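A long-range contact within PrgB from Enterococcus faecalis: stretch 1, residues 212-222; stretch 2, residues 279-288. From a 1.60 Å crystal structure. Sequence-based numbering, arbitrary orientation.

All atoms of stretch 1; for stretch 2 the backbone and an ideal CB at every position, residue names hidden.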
ATOM      1  N   GLU A 212       8.132   1.256  -5.569  1.00 36.03           N
ATOM      2  CA  GLU A 212       6.996   0.718  -4.811  1.00 34.23           C
ATOM      3  C   GLU A 212       6.206  -0.230  -5.716  1.00 40.66           C
ATOM      4  O   GLU A 212       6.050   0.034  -6.925  1.00 44.98           O
ATOM      5  CB  GLU A 212       6.108   1.842  -4.262  1.00 34.39           C
ATOM      6  CG  GLU A 212       6.925   2.867  -3.527  1.00 32.51           C
ATOM      7  CD  GLU A 212       6.136   3.760  -2.605  1.00 40.35           C
ATOM      8  OE1 GLU A 212       4.886   3.736  -2.652  1.00 37.67           O
ATOM      9  OE2 GLU A 212       6.774   4.547  -1.867  1.00 33.58           O
ATOM     10  N   PHE A 213       5.777  -1.370  -5.150  1.00 33.78           N
ATOM     11  CA  PHE A 213       5.110  -2.441  -5.904  1.00 41.70           C
ATOM     12  C   PHE A 213       3.943  -3.018  -5.118  1.00 36.92           C
ATOM     13  O   PHE A 213       3.796  -2.781  -3.908  1.00 29.84           O
ATOM     14  CB  PHE A 213       6.084  -3.600  -6.241  1.00 32.09           C
ATOM     15  CG  PHE A 213       6.614  -4.344  -5.011  1.00 32.88           C
ATOM     16  CD1 PHE A 213       5.929  -5.433  -4.485  1.00 38.81           C
ATOM     17  CD2 PHE A 213       7.826  -3.960  -4.438  1.00 32.96           C
ATOM     18  CE1 PHE A 213       6.406  -6.117  -3.391  1.00 39.53           C
ATOM     19  CE2 PHE A 213       8.341  -4.659  -3.344  1.00 34.20           C
ATOM     20  CZ  PHE A 213       7.637  -5.724  -2.810  1.00 34.32           C
ATOM     21  N   VAL A 214       3.117  -3.802  -5.826  1.00 31.44           N
ATOM     22  CA  VAL A 214       2.216  -4.773  -5.240  1.00 30.64           C
ATOM     23  C   VAL A 214       2.519  -6.145  -5.823  1.00 33.49           C
ATOM     24  O   VAL A 214       3.108  -6.262  -6.895  1.00 33.82           O
ATOM     25  CB  VAL A 214       0.750  -4.379  -5.482  1.00 29.44           C
ATOM     26  CG1 VAL A 214       0.453  -3.112  -4.706  1.00 30.13           C
ATOM     27  CG2 VAL A 214       0.441  -4.181  -7.050  1.00 34.46           C
ATOM     28  N   SER A 215       2.151  -7.197  -5.087  1.00 32.97           N
ATOM     29  CA  SER A 215       2.479  -8.562  -5.508  1.00 35.35           C
ATOM     30  C   SER A 215       1.623  -9.540  -4.712  1.00 36.20           C
ATOM     31  O   SER A 215       0.881  -9.141  -3.801  1.00 30.96           O
ATOM     32  CB  SER A 215       3.967  -8.862  -5.300  1.00 39.26           C
ATOM     33  OG  SER A 215       4.211  -8.859  -3.902  1.00 37.28           O
ATOM     34  N   ASP A 216       1.791 -10.839  -5.019  1.00 32.09           N
ATOM     35  CA  ASP A 216       1.229 -11.928  -4.223  1.00 37.40           C
ATOM     36  C   ASP A 216      -0.263 -11.714  -3.959  1.00 29.71           C
ATOM     37  O   ASP A 216      -0.761 -11.811  -2.834  1.00 34.15           O
ATOM     38  CB  ASP A 216       2.004 -12.107  -2.928  1.00 38.43           C
ATOM     39  CG  ASP A 216       3.478 -12.277  -3.185  1.00 43.08           C
ATOM     40  OD1 ASP A 216       3.822 -13.282  -3.824  1.00 42.23           O
ATOM     41  OD2 ASP A 216       4.262 -11.376  -2.806  1.00 47.45           O
ATOM     42  N   PHE A 217      -0.987 -11.485  -5.046  1.00 31.34           N
ATOM     43  CA  PHE A 217      -2.424 -11.335  -4.901  1.00 37.07           C
ATOM     44  C   PHE A 217      -2.987 -12.651  -4.379  1.00 37.90           C
ATOM     45  O   PHE A 217      -2.592 -13.724  -4.836  1.00 36.84           O
ATOM     46  CB  PHE A 217      -3.029 -10.896  -6.238  1.00 33.55           C
ATOM     47  CG  PHE A 217      -2.831  -9.416  -6.468  1.00 35.68           C
ATOM     48  CD1 PHE A 217      -1.609  -8.924  -6.915  1.00 33.88           C
ATOM     49  CD2 PHE A 217      -3.800  -8.512  -6.039  1.00 33.21           C
ATOM     50  CE1 PHE A 217      -1.391  -7.536  -7.013  1.00 36.21           C
ATOM     51  CE2 PHE A 217      -3.618  -7.105  -6.157  1.00 32.00           C
ATOM     52  CZ  PHE A 217      -2.420  -6.621  -6.654  1.00 35.45           C
ATOM     53  N   GLY A 218      -3.785 -12.575  -3.315  1.00 34.92           N
ATOM     54  CA  GLY A 218      -4.254 -13.765  -2.644  1.00 35.62           C
ATOM     55  C   GLY A 218      -5.291 -14.511  -3.463  1.00 35.18           C
ATOM     56  O   GLY A 218      -5.635 -14.168  -4.610  1.00 33.67           O
ATOM     57  N   ALA A 219      -5.777 -15.592  -2.859  1.00 35.09           N
ATOM     58  CA  ALA A 219      -6.795 -16.411  -3.529  1.00 36.68           C
ATOM     59  C   ALA A 219      -7.941 -15.511  -3.967  1.00 37.46           C
ATOM     60  O   ALA A 219      -8.264 -14.568  -3.261  1.00 34.55           O
ATOM     61  CB  ALA A 219      -7.313 -17.495  -2.580  1.00 40.64           C
ATOM     62  N   ASN A 220      -8.510 -15.769  -5.154  1.00 36.49           N
ATOM     63  CA  ASN A 220      -9.655 -14.983  -5.644  1.00 41.07           C
ATOM     64  C   ASN A 220      -9.350 -13.497  -5.867  1.00 36.45           C
ATOM     65  O   ASN A 220     -10.292 -12.721  -6.121  1.00 41.01           O
ATOM     66  CB  ASN A 220     -10.853 -15.088  -4.686  1.00 38.36           C
ATOM     67  CG  ASN A 220     -11.061 -16.507  -4.167  1.00 39.90           C
ATOM     68  OD1 ASN A 220     -11.175 -17.443  -4.935  1.00 43.59           O
ATOM     69  ND2 ASN A 220     -11.047 -16.661  -2.849  1.00 38.11           N
ATOM     70  N   ASN A 221      -8.079 -13.074  -5.809  1.00 33.01           N
ATOM     71  CA  ASN A 221      -7.690 -11.700  -6.146  1.00 36.38           C
ATOM     72  C   ASN A 221      -6.845 -11.661  -7.418  1.00 37.67           C
ATOM     73  O   ASN A 221      -6.093 -12.586  -7.713  1.00 40.84           O
ATOM     74  CB  ASN A 221      -6.865 -11.022  -5.028  1.00 36.45           C
ATOM     75  CG  ASN A 221      -7.680 -10.674  -3.768  1.00 30.37           C
ATOM     76  OD1 ASN A 221      -7.832  -9.488  -3.431  1.00 30.68           O
ATOM     77  ND2 ASN A 221      -8.180 -11.683  -3.063  1.00 31.66           N
ATOM     78  N   ALA A 222      -6.934 -10.568  -8.167  1.00 37.85           N
ATOM     79  CA  ALA A 222      -6.051 -10.419  -9.323  1.00 38.76           C
ATOM     80  C   ALA A 222      -5.731  -8.953  -9.587  1.00 45.87           C
ATOM     81  O   ALA A 222      -6.572  -8.065  -9.381  1.00 42.02           O
ATOM     82  CB  ALA A 222      -6.647 -11.058 -10.580  1.00 40.97           C
ATOM     83  N   UNK A 279     -12.569 -12.443  -0.363  1.00 33.25           N
ATOM     84  CA  UNK A 279     -11.880 -11.553   0.565  1.00 31.35           C
ATOM     85  C   UNK A 279     -10.655 -10.910  -0.089  1.00 28.51           C
ATOM     86  O   UNK A 279      -9.844 -11.594  -0.739  1.00 31.76           O
ATOM     87  CB  UNK A 279     -11.464 -12.320   1.822  1.00 31.35           C
ATOM     88  N   UNK A 280     -10.525  -9.601   0.083  1.00 29.40           N
ATOM     89  CA  UNK A 280      -9.372  -8.852  -0.423  1.00 29.04           C
ATOM     90  C   UNK A 280      -8.104  -9.268   0.301  1.00 29.51           C
ATOM     91  O   UNK A 280      -8.036  -9.239   1.534  1.00 29.07           O
ATOM     92  CB  UNK A 280      -9.595  -7.346  -0.269  1.00 29.04           C
ATOM     93  N   UNK A 281      -7.061  -9.547  -0.456  1.00 27.03           N
ATOM     94  CA  UNK A 281      -5.773  -9.882   0.182  1.00 26.66           C
ATOM     95  C   UNK A 281      -4.672  -9.768  -0.858  1.00 26.81           C
ATOM     96  O   UNK A 281      -4.835 -10.274  -1.967  1.00 28.70           O
ATOM     97  CB  UNK A 281      -5.797 -11.286   0.790  1.00 26.66           C
ATOM     98  N   UNK A 282      -3.593  -9.074  -0.535  1.00 25.16           N
ATOM     99  CA  UNK A 282      -2.522  -8.848  -1.507  1.00 28.41           C
ATOM    100  C   UNK A 282      -1.329  -8.337  -0.714  1.00 29.89           C
ATOM    101  O   UNK A 282      -1.441  -8.074   0.495  1.00 26.79           O
ATOM    102  CB  UNK A 282      -2.936  -7.866  -2.605  1.00 28.41           C
ATOM    103  N   UNK A 283      -0.165  -8.212  -1.386  1.00 26.32           N
ATOM    104  CA  UNK A 283       0.985  -7.601  -0.698  1.00 26.79           C
ATOM    105  C   UNK A 283       1.447  -6.305  -1.351  1.00 28.91           C
ATOM    106  O   UNK A 283       1.270  -6.082  -2.563  1.00 28.56           O
ATOM    107  CB  UNK A 283       2.153  -8.588  -0.658  1.00 26.79           C
ATOM    108  N   UNK A 284       2.065  -5.431  -0.552  1.00 27.08           N
ATOM    109  CA  UNK A 284       2.624  -4.200  -1.117  1.00 26.31           C
ATOM    110  C   UNK A 284       4.023  -4.004  -0.553  1.00 31.39           C
ATOM    111  O   UNK A 284       4.339  -4.492   0.528  1.00 26.18           O
ATOM    112  CB  UNK A 284       1.737  -2.991  -0.811  1.00 26.31           C
ATOM    113  N   UNK A 285       4.857  -3.224  -1.221  1.00 28.22           N
ATOM    114  CA  UNK A 285       6.193  -3.083  -0.695  1.00 29.33           C
ATOM    115  C   UNK A 285       7.071  -2.174  -1.515  1.00 27.26           C
ATOM    116  O   UNK A 285       6.592  -1.302  -2.262  1.00 31.15           O
ATOM    117  CB  UNK A 285       6.851  -4.460  -0.584  1.00 29.33           C
ATOM    118  N   UNK A 286       8.355  -2.290  -1.237  1.00 28.93           N
ATOM    119  CA  UNK A 286       9.375  -1.508  -1.919  1.00 28.66           C
ATOM    120  C   UNK A 286      10.520  -2.431  -2.302  1.00 34.32           C
ATOM    121  O   UNK A 286      10.974  -3.221  -1.472  1.00 32.14           O
ATOM    122  CB  UNK A 286       9.869  -0.355  -1.043  1.00 28.66           C
ATOM    123  N   UNK A 287      11.018  -2.291  -3.543  1.00 39.86           N
ATOM    124  CA  UNK A 287      12.126  -3.113  -4.017  1.00 40.34           C
ATOM    125  C   UNK A 287      13.251  -2.259  -4.608  1.00 34.41           C
ATOM    126  O   UNK A 287      13.009  -1.296  -5.346  1.00 42.61           O
ATOM    127  CB  UNK A 287      11.627  -4.115  -5.060  1.00 40.34           C
ATOM    128  N   UNK A 288      14.476  -2.545  -4.202  1.00 41.54           N
ATOM    129  CA  UNK A 288      15.636  -1.924  -4.830  1.00 38.50           C
ATOM    130  C   UNK A 288      16.198  -2.848  -5.864  1.00 39.71           C
ATOM    131  O   UNK A 288      17.378  -2.722  -6.232  1.00 49.58           O
ATOM    132  CB  UNK A 288      16.706  -1.564  -3.797  1.00 38.50           C
TER

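Stretch 2 runs antiparallel to strand 212-215.

Position 279 lies beside the turn from Gly218 to Asn221. Its CB points sideways, with no atom of stretch 1 within 5.5 Å, so almost any side chain fits. It is Arg279, whose side chain leads away. Asn221 ND2 donates to Arg279 O at 2.9 Å.

At position 280 CB points away from stretch 1, so the choice is wide; Asn221 OD1 is the nearest atom. Ile280 is found, and its contact is slight.

Position 281 has a sideways CB, 4.5 Å from both Gly218 CA and Asn221 ND2. A small residue, polar or not, would sit easily. An ideal CB on Gly218 would come 3.1 Å from the CB here. The residue is Ser281. Its backbone is held at both ends: Gly218 N donates to Ser281 O at 2.9 Å, and Ser281 N donates to Asn221 OD1 at 3.1 Å.

At position 282 CB also points sideways, and it lies 3.6 Å from Phe217 CD2. An apolar side chain, aromatic or aliphatic, suits this. It is Phe282. Its CB sits over one face of the Phe217 ring, 4.0 Å from the centroid, a CH-pi contact. The two rings are near parallel but slid apart and barely overlap.

Position 283 pairs with Ser215, and its CB is on the same sheet face. Ser215 O is 3.4 Å from the ideal CB and Asp216 OD2 is 4.1 Å away. A small side chain fits well, and a hydroxyl would suit the polar surroundings. Ser283 is deposited. A water donates to its OG and to Asp216 O, both at 2.7 Å. The backbones exchange two bonds: Ser215 N to Ser283 O at 2.9 Å, and Ser283 N to Ser215 O at 2.8 Å.

Position 284 shares a face with Val214, whose CG1 is 4.1 Å from the ideal CB. Apolar residues of many sizes would do. It is Phe284. Its CB packs 4.0 Å from Val214 CG1, while the ring leads away.

Position 285 is the most restricted. An ideal CB would lie 2.7 Å from Phe213 CZ, a clash, and phi/psi is extended at -180/-165. Glycine is the clear answer. Gly285 CA lies over the Phe213 ring, 3.9 Å from its centroid. Phe213 N donates to Gly285 O at 3.0 Å, and Gly285 N to Phe213 O at 2.9 Å.

Position 286 shares a face with Glu212. Glu212 offers a carboxylate, so a polar or basic side chain is plausible. The ideal CB is not crowded, 4.9 Å from Glu212 CA, and a long apolar one also fits. Met286 places CE 4.0 Å from Glu212 OE2.

At position 287 CB points sideways, near Phe213 CE2; a beta-branched or apolar residue fits. It is Thr287, with CB 3.8 Å from Phe213 CE2.

Position 288 is out of reach and unconstrained by stretch 1. It is Thr288.

Stretch 2 279-288: RISFSFGMTT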
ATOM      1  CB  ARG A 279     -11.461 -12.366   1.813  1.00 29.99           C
ATOM      2  CG  ARG A 279     -10.963 -11.463   2.992  1.00 29.10           C
ATOM      3  CD  ARG A 279     -10.664 -12.311   4.249  1.00 31.84           C
ATOM      4  NE  ARG A 279     -11.863 -12.961   4.792  1.00 30.92           N
ATOM      5  CZ  ARG A 279     -11.960 -14.227   5.147  1.00 35.44           C
ATOM      6  NH1 ARG A 279     -10.930 -15.075   4.998  1.00 34.80           N
ATOM      7  NH2 ARG A 279     -13.111 -14.656   5.643  1.00 38.22           N
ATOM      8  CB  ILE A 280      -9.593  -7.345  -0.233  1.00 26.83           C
ATOM      9  CG1 ILE A 280     -10.719  -6.887  -1.175  1.00 27.25           C
ATOM     10  CG2 ILE A 280      -8.286  -6.567  -0.479  1.00 30.79           C
ATOM     11  CD1 ILE A 280     -11.039  -5.397  -0.991  1.00 32.04           C
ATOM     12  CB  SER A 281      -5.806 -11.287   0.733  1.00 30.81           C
ATOM     13  OG  SER A 281      -4.608 -11.564   1.474  1.00 31.50           O
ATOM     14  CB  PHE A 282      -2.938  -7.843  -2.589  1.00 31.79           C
ATOM     15  CG  PHE A 282      -3.257  -6.480  -2.028  1.00 29.39           C
ATOM     16  CD1 PHE A 282      -4.491  -6.205  -1.474  1.00 28.18           C
ATOM     17  CD2 PHE A 282      -2.265  -5.479  -2.037  1.00 28.39           C
ATOM     18  CE1 PHE A 282      -4.762  -4.972  -0.892  1.00 26.80           C
ATOM     19  CE2 PHE A 282      -2.510  -4.224  -1.477  1.00 28.29           C
ATOM     20  CZ  PHE A 282      -3.763  -3.969  -0.889  1.00 28.49           C
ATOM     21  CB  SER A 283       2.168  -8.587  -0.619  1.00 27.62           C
ATOM     22  OG  SER A 283       1.756  -9.682   0.152  1.00 29.56           O
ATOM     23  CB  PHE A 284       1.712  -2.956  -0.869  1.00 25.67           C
ATOM     24  CG  PHE A 284       1.471  -2.661   0.615  1.00 25.83           C
ATOM     25  CD1 PHE A 284       2.315  -1.828   1.308  1.00 23.26           C
ATOM     26  CD2 PHE A 284       0.389  -3.238   1.268  1.00 23.57           C
ATOM     27  CE1 PHE A 284       2.093  -1.551   2.667  1.00 24.18           C
ATOM     28  CE2 PHE A 284       0.146  -2.949   2.653  1.00 26.55           C
ATOM     29  CZ  PHE A 284       1.033  -2.117   3.325  1.00 24.54           C
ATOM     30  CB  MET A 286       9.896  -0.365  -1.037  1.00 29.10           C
ATOM     31  CG  MET A 286       8.771   0.381  -0.306  1.00 29.93           C
ATOM     32  SD  MET A 286       9.484   1.599   0.874  1.00 29.97           S
ATOM     33  CE  MET A 286      10.077   2.877  -0.277  1.00 28.75           C
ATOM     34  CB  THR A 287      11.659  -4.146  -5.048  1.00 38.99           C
ATOM     35  OG1 THR A 287      12.754  -5.023  -5.290  1.00 42.92           O
ATOM     36  CG2 THR A 287      11.204  -3.466  -6.372  1.00 46.67           C
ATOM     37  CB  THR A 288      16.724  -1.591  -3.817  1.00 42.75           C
ATOM     38  OG1 THR A 288      17.071  -2.791  -3.135  1.00 37.64           O
ATOM     39  CG2 THR A 288      16.245  -0.515  -2.797  1.00 38.68           C
TER
HETATM   40  O   HOH W   1      -0.149 -11.577  -0.185  1.00 31.84           O
HETATM   41  O   HOH W   2     -10.142 -14.362  -1.000  1.00 35.37           O
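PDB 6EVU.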